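PDB 3HX6: type IV pilus biogenesis factor PilY1 from Pseudomonas aeruginosa, which primes type IV pilus assembly and supports twitching motility and host-cell adhesion, with calcium binding and release apparently regulating pilus retraction. Local coordinates for residues 393-398 with 414-419; 418-423 with 485-490; 58-63 with 141-146. The protein carries 3 engineered substitutions. All coordinates share one frame; numbering follows the deposited sequence.

The three contacts lie in a beta-propeller-containing C-terminal domain, interactions 1 and 3 on opposite sides of its centre. Interaction 3 comes first along the chain, joining the loop before helix 62-65 to strand 141-147 of a four-stranded antiparallel sheet. Interactions 1 and 2 follow much later, their centres 9 Å apart. They share Asn418 and Pro419 and touch directly through Gln395 with Thr487 and Ser416 with Arg490. Interaction 1 lies in the mixed ten-stranded sheet, at hairpin 392-405/408-415, and interaction 2 in loops that leave it. Interaction 3 is centred 38 Å from interaction 1 and 34 Å from interaction 2, a separate piece of the architecture.

Interaction 1 of 3, residues 393-398 with 414-419; sequences QQQTLD and IASQNP
Leu397 and Ala415 form an antiparallel non-hydrogen-bonded pair, their CA atoms 4.3 Å apart, in the beta hairpin made by strands 392-405 and 408-415. The segments run 158° apart, close to antiparallel, and backbone bonds follow on the two sides of this pair: Asp398 N gives to Ile414 O, and Ser416 N gives to Thr396 O at 2.9 Å. After Ala415 the second arm is no longer strand, and side chains take over part of the pairing. Thr396 N is received by the hydroxyl of Ser416, with N to OG 2.8 Å and a fairly straight bond. Ser416 has chi1 56°, which sets OG between the backbone N and the carbonyl carbon, facing the neighbouring strand. Serine suits this place because a short hydroxyl can stand where a strand carbonyl would otherwise accept; the carbonyl of Ser416 itself is engaged by the backbone N of Arg490. On the buried side Leu397 lays its CD2 branch against Ala415 CB, 3.8 Å away, a small methyl that lets the larger residue lie close to the opposite strand. Asp398 turns OD2 toward the serine methylene instead, reaching Ser416 CB at 3.5 Å. Where the arms have separated, Gln395 lies beside the backbone of Asn418 with its long, bent side chain. Gln393 packs against the last residues, 418 and 419: its CG lies 3.3 Å from Pro419 O, and its side chain crosses that of Asn418 at about a right angle, the amide planes 73° apart. A long flexible residue is useful here, since its two amide ends serve different partners. OE1 is bonded by Gln431, while the bend in the chain turns NE2 back to Gln394 O, 2.8 Å away, in the carbonyl plane and on a lone pair.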
loop_
_atom_site.group_PDB
_atom_site.type_symbol
_atom_site.label_atom_id
_atom_site.label_comp_id
_atom_site.label_asym_id
_atom_site.label_seq_id
_atom_site.Cartn_x
_atom_site.Cartn_y
_atom_site.Cartn_z
ATOM N N GLN A 393 22.762 5.294 28.102
ATOM C CA GLN A 393 23.555 6.158 27.250
ATOM C C GLN A 393 22.714 7.371 26.903
ATOM O O GLN A 393 21.636 7.251 26.322
ATOM C CB GLN A 393 23.951 5.450 25.960
ATOM C CG GLN A 393 24.661 6.368 24.979
ATOM C CD GLN A 393 25.873 7.029 25.602
ATOM O OE1 GLN A 393 26.713 6.357 26.195
ATOM N NE2 GLN A 393 25.974 8.345 25.472
ATOM N N GLN A 394 23.212 8.541 27.266
ATOM C CA GLN A 394 22.512 9.777 26.985
ATOM C C GLN A 394 22.633 10.149 25.512
ATOM O O GLN A 394 23.645 9.872 24.867
ATOM C CB GLN A 394 23.098 10.904 27.841
ATOM C CG GLN A 394 22.535 12.283 27.546
ATOM C CD GLN A 394 23.289 13.376 28.289
ATOM O OE1 GLN A 394 24.507 13.503 28.153
ATOM N NE2 GLN A 394 22.571 14.167 29.075
ATOM N N GLN A 395 21.575 10.753 24.984
ATOM C CA GLN A 395 21.550 11.244 23.612
ATOM C C GLN A 395 20.994 12.652 23.804
ATOM O O GLN A 395 20.324 12.930 24.806
ATOM C CB GLN A 395 20.604 10.426 22.722
ATOM C CG GLN A 395 20.917 8.929 22.608
ATOM C CD GLN A 395 22.197 8.615 21.839
ATOM O OE1 GLN A 395 22.628 7.456 21.781
ATOM N NE2 GLN A 395 22.806 9.635 21.241
ATOM N N THR A 396 21.271 13.546 22.866
ATOM C CA THR A 396 20.781 14.910 22.987
ATOM C C THR A 396 20.289 15.445 21.656
ATOM O O THR A 396 20.663 14.947 20.597
ATOM C CB THR A 396 21.899 15.857 23.492
ATOM O OG1 THR A 396 23.088 15.638 22.721
ATOM C CG2 THR A 396 22.208 15.602 24.966
ATOM N N LEU A 397 19.418 16.441 21.716
ATOM C CA LEU A 397 18.949 17.096 20.509
ATOM C C LEU A 397 19.947 18.244 20.482
ATOM O O LEU A 397 19.911 19.127 21.338
ATOM C CB LEU A 397 17.515 17.584 20.683
ATOM C CG LEU A 397 16.516 16.423 20.693
ATOM C CD1 LEU A 397 15.098 16.959 20.791
ATOM C CD2 LEU A 397 16.691 15.598 19.415
ATOM N N ASP A 398 20.856 18.204 19.517
ATOM C CA ASP A 398 21.924 19.188 19.440
ATOM C C ASP A 398 21.752 20.393 18.551
ATOM O O ASP A 398 22.524 21.343 18.655
ATOM C CB ASP A 398 23.223 18.486 19.053
ATOM C CG ASP A 398 23.603 17.408 20.033
ATOM O OD1 ASP A 398 23.219 17.532 21.214
ATOM O OD2 ASP A 398 24.282 16.445 19.631
ATOM N N ILE A 414 18.501 17.990 14.838
ATOM C CA ILE A 414 19.473 16.923 14.661
ATOM C C ILE A 414 19.800 16.370 16.033
ATOM O O ILE A 414 20.002 17.121 16.987
ATOM C CB ILE A 414 20.777 17.430 13.989
ATOM C CG1 ILE A 414 20.497 17.786 12.525
ATOM C CG2 ILE A 414 21.869 16.369 14.065
ATOM C CD1 ILE A 414 20.420 19.271 12.292
ATOM N N ALA A 415 19.834 15.048 16.127
ATOM C CA ALA A 415 20.126 14.383 17.382
ATOM C C ALA A 415 21.536 13.822 17.346
ATOM O O ALA A 415 22.102 13.616 16.273
ATOM C CB ALA A 415 19.124 13.250 17.613
ATOM N N SER A 416 22.092 13.579 18.527
ATOM C CA SER A 416 23.423 13.001 18.658
ATOM C C SER A 416 23.332 11.555 18.190
ATOM O O SER A 416 22.233 11.043 17.939
ATOM C CB SER A 416 23.871 13.037 20.121
ATOM O OG SER A 416 22.929 12.379 20.959
ATOM N N GLN A 417 24.480 10.894 18.086
ATOM C CA GLN A 417 24.521 9.509 17.638
ATOM C C GLN A 417 25.531 8.719 18.467
ATOM O O GLN A 417 26.437 8.086 17.934
ATOM C CB GLN A 417 24.897 9.462 16.155
ATOM C CG GLN A 417 24.819 8.088 15.513
ATOM C CD GLN A 417 25.076 8.151 14.018
ATOM O OE1 GLN A 417 24.181 7.910 13.206
ATOM N NE2 GLN A 417 26.296 8.486 13.649
ATOM N N ASN A 418 25.359 8.765 19.780
ATOM C CA ASN A 418 26.252 8.075 20.694
ATOM C C ASN A 418 25.920 6.594 20.723
ATOM O O ASN A 418 24.753 6.209 20.775
ATOM C CB ASN A 418 26.107 8.667 22.089
ATOM C CG ASN A 418 26.271 10.169 22.091
ATOM O OD1 ASN A 418 25.557 10.883 22.796
ATOM N ND2 ASN A 418 27.217 10.659 21.298
ATOM N N PRO A 419 26.944 5.741 20.668
ATOM C CA PRO A 419 26.672 4.306 20.697
ATOM C C PRO A 419 26.322 3.841 22.105
ATOM O O PRO A 419 26.610 4.525 23.086
ATOM C CB PRO A 419 27.977 3.701 20.187
ATOM C CG PRO A 419 29.010 4.658 20.714
ATOM C CD PRO A 419 28.378 6.012 20.452
#

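Interaction 2 of 3, residues 418-423 with 485-490; sequences NPVNWL and PYTGGR
With chi1 near 178°, Val420 holds CG1 anti to its own backbone nitrogen and over the indole of Trp422, leaving CG2 to turn across the contact and meet Thr487 OG1 at 3.5 Å. Thr487 places that OG1 opposite its backbone nitrogen and beside the carbonyl carbon (chi1 -166°), which directs it toward loop 418-423. This is loop-to-loop packing at the surface of the fold. One loop, 418-423, lies between strands 408-415 and 433-437; the other, 485-490, comes after strand 477-483, and all three strands belong to the mixed ten-stranded sheet. A branched valine suits this place because CG1 can pack on an indole of its own loop while CG2 meets the facing one. CG1 lies 3.6 Å above the indole plane, over its centre, and CG2 also lies near Tyr486 O, 3.7 Å away. That same carbonyl oxygen meets the tryptophan ring at its edge, near its plane, with Trp422 CZ2 only 3.1 Å from Tyr486 O. An aromatic C-H edge is suited to such an approach, as its hydrogens carry a slight positive charge. The indole is steadied further by edge-to-face rings of His337 and Trp372. Thr487 OG1 has a close polar partner in the side-chain amide of Gln395, which makes the threonine a junction between this loop pair and the neighbouring hairpin. The Tyr486 side chain leads away from the contact: its ring carries Pro485 CG over one face and packs on Val335 and Ile344, and its closest approaches to 418-423 are made by its carbonyl oxygen. A water completes the join, accepting from Trp422 NE1 at 2.8 Å and donating to Tyr486 O at 3.0 Å.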
loop_
_atom_site.group_PDB
_atom_site.type_symbol
_atom_site.label_atom_id
_atom_site.label_comp_id
_atom_site.label_asym_id
_atom_site.label_seq_id
_atom_site.Cartn_x
_atom_site.Cartn_y
_atom_site.Cartn_z
ATOM N N ASN A 418 25.359 8.765 19.780
ATOM C CA ASN A 418 26.252 8.075 20.694
ATOM C C ASN A 418 25.920 6.594 20.723
ATOM O O ASN A 418 24.753 6.209 20.775
ATOM C CB ASN A 418 26.107 8.667 22.089
ATOM C CG ASN A 418 26.271 10.169 22.091
ATOM O OD1 ASN A 418 25.557 10.883 22.796
ATOM N ND2 ASN A 418 27.217 10.659 21.298
ATOM N N PRO A 419 26.944 5.741 20.668
ATOM C CA PRO A 419 26.672 4.306 20.697
ATOM C C PRO A 419 26.322 3.841 22.105
ATOM O O PRO A 419 26.610 4.525 23.086
ATOM C CB PRO A 419 27.977 3.701 20.187
ATOM C CG PRO A 419 29.010 4.658 20.714
ATOM C CD PRO A 419 28.378 6.012 20.452
ATOM N N VAL A 420 25.678 2.687 22.194
ATOM C CA VAL A 420 25.306 2.117 23.478
ATOM C C VAL A 420 26.142 0.855 23.650
ATOM O O VAL A 420 26.173 0.005 22.757
ATOM C CB VAL A 420 23.811 1.719 23.516
ATOM C CG1 VAL A 420 23.476 1.094 24.861
ATOM C CG2 VAL A 420 22.934 2.941 23.273
ATOM N N ASN A 421 26.823 0.735 24.785
ATOM C CA ASN A 421 27.644 -0.443 25.046
ATOM C C ASN A 421 26.836 -1.359 25.951
ATOM O O ASN A 421 26.837 -1.209 27.172
ATOM C CB ASN A 421 28.955 -0.053 25.729
ATOM C CG ASN A 421 29.944 -1.206 25.785
ATOM O OD1 ASN A 421 30.938 -1.149 26.505
ATOM N ND2 ASN A 421 29.678 -2.257 25.014
ATOM N N TRP A 422 26.147 -2.310 25.336
ATOM C CA TRP A 422 25.287 -3.230 26.067
ATOM C C TRP A 422 25.975 -4.234 26.987
ATOM O O TRP A 422 25.541 -4.428 28.123
ATOM C CB TRP A 422 24.402 -4.004 25.090
ATOM C CG TRP A 422 23.601 -3.147 24.150
ATOM C CD1 TRP A 422 23.864 -2.914 22.829
ATOM C CD2 TRP A 422 22.386 -2.447 24.446
ATOM N NE1 TRP A 422 22.885 -2.120 22.284
ATOM C CE2 TRP A 422 21.966 -1.817 23.253
ATOM C CE3 TRP A 422 21.609 -2.294 25.603
ATOM C CZ2 TRP A 422 20.803 -1.046 23.182
ATOM C CZ3 TRP A 422 20.448 -1.527 25.533
ATOM C CH2 TRP A 422 20.057 -0.914 24.330
ATOM N N LEU A 423 27.033 -4.878 26.501
ATOM C CA LEU A 423 27.718 -5.894 27.299
ATOM C C LEU A 423 29.216 -5.692 27.458
ATOM O O LEU A 423 29.866 -5.131 26.581
ATOM C CB LEU A 423 27.513 -7.282 26.671
ATOM C CG LEU A 423 26.134 -7.923 26.480
ATOM C CD1 LEU A 423 25.371 -7.894 27.801
ATOM C CD2 LEU A 423 25.371 -7.189 25.400
ATOM N N PRO A 485 15.943 3.117 17.385
ATOM C CA PRO A 485 15.442 2.491 18.614
ATOM C C PRO A 485 16.519 1.833 19.468
ATOM O O PRO A 485 16.349 1.694 20.678
ATOM C CB PRO A 485 14.422 1.483 18.097
ATOM C CG PRO A 485 14.995 1.085 16.761
ATOM C CD PRO A 485 15.428 2.423 16.191
ATOM N N TYR A 486 17.619 1.438 18.833
ATOM C CA TYR A 486 18.719 0.770 19.518
ATOM C C TYR A 486 19.631 1.713 20.287
ATOM O O TYR A 486 20.444 1.265 21.097
ATOM C CB TYR A 486 19.575 0.002 18.507
ATOM C CG TYR A 486 18.788 -0.899 17.583
ATOM C CD1 TYR A 486 19.034 -0.902 16.211
ATOM C CD2 TYR A 486 17.814 -1.762 18.083
ATOM C CE1 TYR A 486 18.328 -1.746 15.357
ATOM C CE2 TYR A 486 17.104 -2.609 17.242
ATOM C CZ TYR A 486 17.364 -2.600 15.882
ATOM O OH TYR A 486 16.673 -3.452 15.053
ATOM N N THR A 487 19.508 3.012 20.041
ATOM C CA THR A 487 20.378 3.960 20.710
ATOM C C THR A 487 19.691 5.243 21.175
ATOM O O THR A 487 20.234 5.976 22.001
ATOM C CB THR A 487 21.542 4.343 19.772
ATOM O OG1 THR A 487 22.559 5.018 20.519
ATOM C CG2 THR A 487 21.049 5.262 18.677
ATOM N N GLY A 488 18.502 5.509 20.644
ATOM C CA GLY A 488 17.785 6.724 20.995
ATOM C C GLY A 488 18.336 7.925 20.240
ATOM O O GLY A 488 17.855 9.047 20.392
ATOM N N GLY A 489 19.349 7.688 19.415
ATOM C CA GLY A 489 19.952 8.780 18.670
ATOM C C GLY A 489 19.645 8.787 17.185
ATOM O O GLY A 489 18.716 8.125 16.714
ATOM N N ARG A 490 20.447 9.543 16.447
ATOM C CA ARG A 490 20.299 9.681 15.008
ATOM C C ARG A 490 20.557 8.365 14.289
ATOM O O ARG A 490 21.530 7.671 14.585
ATOM C CB ARG A 490 21.288 10.738 14.510
ATOM C CG ARG A 490 21.358 10.932 13.014
ATOM C CD ARG A 490 22.784 11.320 12.633
ATOM N NE ARG A 490 23.304 12.291 13.579
ATOM C CZ ARG A 490 24.587 12.465 13.862
ATOM N NH1 ARG A 490 25.515 11.735 13.265
ATOM N NH2 ARG A 490 24.933 13.360 14.772
HETATM O O HOH W 1 22.795 -0.340 20.134
#

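Interaction 3 of 3, residues 58-63 with 141-146; sequences AQYLTY and VVADAF
Gln59 and Asp144 are tied by two reciprocal hydrogen bonds, each linking the backbone of one to the side chain of the other. Gln59 N gives to Asp144 OD2 at 2.6 Å with an N-H...O angle of 163°, arriving from above the carboxylate plane, 41° out of it. In return Asp144 N gives to Gln59 OE1 at 2.8 Å, slightly tilted from the carbonyl plane. The glutamine can do this because CG is anti to its backbone N and the chain stays extended beyond it, carrying the amide to the strand. An aspartate is apt opposite, since its two oxygens can serve several donors: OD2 is also bonded by Tyr74 OH, and OD1 by Thr153 OG1. These bonds hold the carboxylate in place and should help to stabilise its negative charge. A further polar approach brings Tyr60 OH to 2.9 Å from Asp144 O, which lies at the ring edge, near its plane.

Van der Waals contacts back up the polar ones. Tyr60 CE2 lies 3.5 Å from Asp144 CB, the ring turned 86° from the carboxylate as the two side chains slide past each other. Gln59 CB rests over one face of that ring, from its own segment. Ala143 suits its place by being small: Gln59 OE1 passes 3.3 Å from its CB. Tyr60 packs on Trp208 as well, and its side chain is about 14 Å from a bound calcium ion.

Residues 61-63 turn to the second subunit, with Leu61 packing on Gln537 of that chain. Asp144 N lies on the edge of strand 141-147 not used for pairing with 150-158, and Gln59 meets it there. The loop before helix 62-65 thus packs on an edge strand of a four-stranded antiparallel blade of the beta-propeller domain.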
loop_
_atom_site.group_PDB
_atom_site.type_symbol
_atom_site.label_atom_id
_atom_site.label_comp_id
_atom_site.label_asym_id
_atom_site.label_seq_id
_atom_site.Cartn_x
_atom_site.Cartn_y
_atom_site.Cartn_z
ATOM N N ALA A 58 -11.455 -5.148 7.018
ATOM C CA ALA A 58 -11.072 -5.946 8.175
ATOM C C ALA A 58 -9.711 -5.418 8.611
ATOM O O ALA A 58 -8.891 -5.027 7.777
ATOM C CB ALA A 58 -10.975 -7.414 7.800
ATOM N N GLN A 59 -9.476 -5.402 9.915
ATOM C CA GLN A 59 -8.227 -4.888 10.446
ATOM C C GLN A 59 -7.008 -5.773 10.231
ATOM O O GLN A 59 -5.909 -5.271 10.021
ATOM C CB GLN A 59 -8.386 -4.596 11.942
ATOM C CG GLN A 59 -7.074 -4.377 12.676
ATOM C CD GLN A 59 -7.273 -3.997 14.131
ATOM O OE1 GLN A 59 -8.196 -4.475 14.791
ATOM N NE2 GLN A 59 -6.390 -3.148 14.644
ATOM N N TYR A 60 -7.195 -7.087 10.267
ATOM C CA TYR A 60 -6.065 -8.001 10.132
ATOM C C TYR A 60 -6.002 -8.763 8.818
ATOM O O TYR A 60 -6.924 -8.724 8.006
ATOM C CB TYR A 60 -6.088 -9.027 11.273
ATOM C CG TYR A 60 -6.419 -8.462 12.641
ATOM C CD1 TYR A 60 -5.602 -7.507 13.244
ATOM C CD2 TYR A 60 -7.556 -8.884 13.332
ATOM C CE1 TYR A 60 -5.912 -6.981 14.507
ATOM C CE2 TYR A 60 -7.873 -8.368 14.592
ATOM C CZ TYR A 60 -7.049 -7.415 15.174
ATOM O OH TYR A 60 -7.374 -6.878 16.407
ATOM N N LEU A 61 -4.882 -9.451 8.625
ATOM C CA LEU A 61 -4.686 -10.286 7.456
ATOM C C LEU A 61 -5.120 -11.656 7.941
ATOM O O LEU A 61 -4.751 -12.080 9.039
ATOM C CB LEU A 61 -3.216 -10.321 7.041
ATOM C CG LEU A 61 -2.654 -9.047 6.407
ATOM C CD1 LEU A 61 -1.218 -9.294 5.990
ATOM C CD2 LEU A 61 -3.497 -8.642 5.201
ATOM N N THR A 62 -5.908 -12.343 7.131
ATOM C CA THR A 62 -6.410 -13.648 7.503
ATOM C C THR A 62 -5.376 -14.633 8.046
ATOM O O THR A 62 -5.645 -15.325 9.025
ATOM C CB THR A 62 -7.153 -14.295 6.327
ATOM O OG1 THR A 62 -8.314 -13.514 6.026
ATOM C CG2 THR A 62 -7.581 -15.710 6.679
ATOM N N TYR A 63 -4.196 -14.700 7.440
ATOM C CA TYR A 63 -3.209 -15.656 7.925
ATOM C C TYR A 63 -2.772 -15.374 9.355
ATOM O O TYR A 63 -2.206 -16.241 10.014
ATOM C CB TYR A 63 -1.988 -15.711 6.996
ATOM C CG TYR A 63 -0.923 -14.672 7.246
ATOM C CD1 TYR A 63 -1.130 -13.335 6.923
ATOM C CD2 TYR A 63 0.308 -15.039 7.782
ATOM C CE1 TYR A 63 -0.128 -12.385 7.121
ATOM C CE2 TYR A 63 1.311 -14.102 7.986
ATOM C CZ TYR A 63 1.090 -12.780 7.653
ATOM O OH TYR A 63 2.093 -11.859 7.846
ATOM N N VAL A 141 -11.033 3.893 20.197
ATOM C CA VAL A 141 -10.225 2.828 19.624
ATOM C C VAL A 141 -11.146 1.862 18.885
ATOM O O VAL A 141 -12.176 1.450 19.421
ATOM C CB VAL A 141 -9.478 2.054 20.729
ATOM C CG1 VAL A 141 -8.947 0.736 20.181
ATOM C CG2 VAL A 141 -8.339 2.900 21.270
ATOM N N VAL A 142 -10.795 1.522 17.649
ATOM C CA VAL A 142 -11.597 0.571 16.887
ATOM C C VAL A 142 -10.702 -0.622 16.582
ATOM O O VAL A 142 -9.524 -0.457 16.283
ATOM C CB VAL A 142 -12.121 1.167 15.553
ATOM C CG1 VAL A 142 -12.978 2.396 15.836
ATOM C CG2 VAL A 142 -10.959 1.524 14.632
ATOM N N ALA A 143 -11.253 -1.822 16.672
ATOM C CA ALA A 143 -10.463 -3.009 16.403
ATOM C C ALA A 143 -11.367 -4.186 16.115
ATOM O O ALA A 143 -12.561 -4.154 16.417
ATOM C CB ALA A 143 -9.565 -3.325 17.605
ATOM N N ASP A 144 -10.800 -5.217 15.499
ATOM C CA ASP A 144 -11.555 -6.425 15.223
ATOM C C ASP A 144 -11.325 -7.328 16.424
ATOM O O ASP A 144 -10.215 -7.407 16.946
ATOM C CB ASP A 144 -11.058 -7.105 13.946
ATOM C CG ASP A 144 -11.507 -6.379 12.691
ATOM O OD1 ASP A 144 -12.403 -5.520 12.796
ATOM O OD2 ASP A 144 -10.976 -6.675 11.603
ATOM N N ALA A 145 -12.383 -7.981 16.884
ATOM C CA ALA A 145 -12.276 -8.869 18.028
ATOM C C ALA A 145 -13.212 -10.049 17.832
ATOM O O ALA A 145 -14.170 -9.973 17.071
ATOM C CB ALA A 145 -12.627 -8.119 19.316
ATOM N N PHE A 146 -12.932 -11.137 18.530
ATOM C CA PHE A 146 -13.750 -12.329 18.416
ATOM C C PHE A 146 -14.451 -12.624 19.732
ATOM O O PHE A 146 -13.812 -12.690 20.781
ATOM C CB PHE A 146 -12.862 -13.506 18.004
ATOM C CG PHE A 146 -13.616 -14.760 17.667
ATOM C CD1 PHE A 146 -13.825 -15.743 18.627
ATOM C CD2 PHE A 146 -14.077 -14.979 16.370
ATOM C CE1 PHE A 146 -14.477 -16.934 18.301
ATOM C CE2 PHE A 146 -14.732 -16.166 16.030
ATOM C CZ PHE A 146 -14.931 -17.144 16.999
#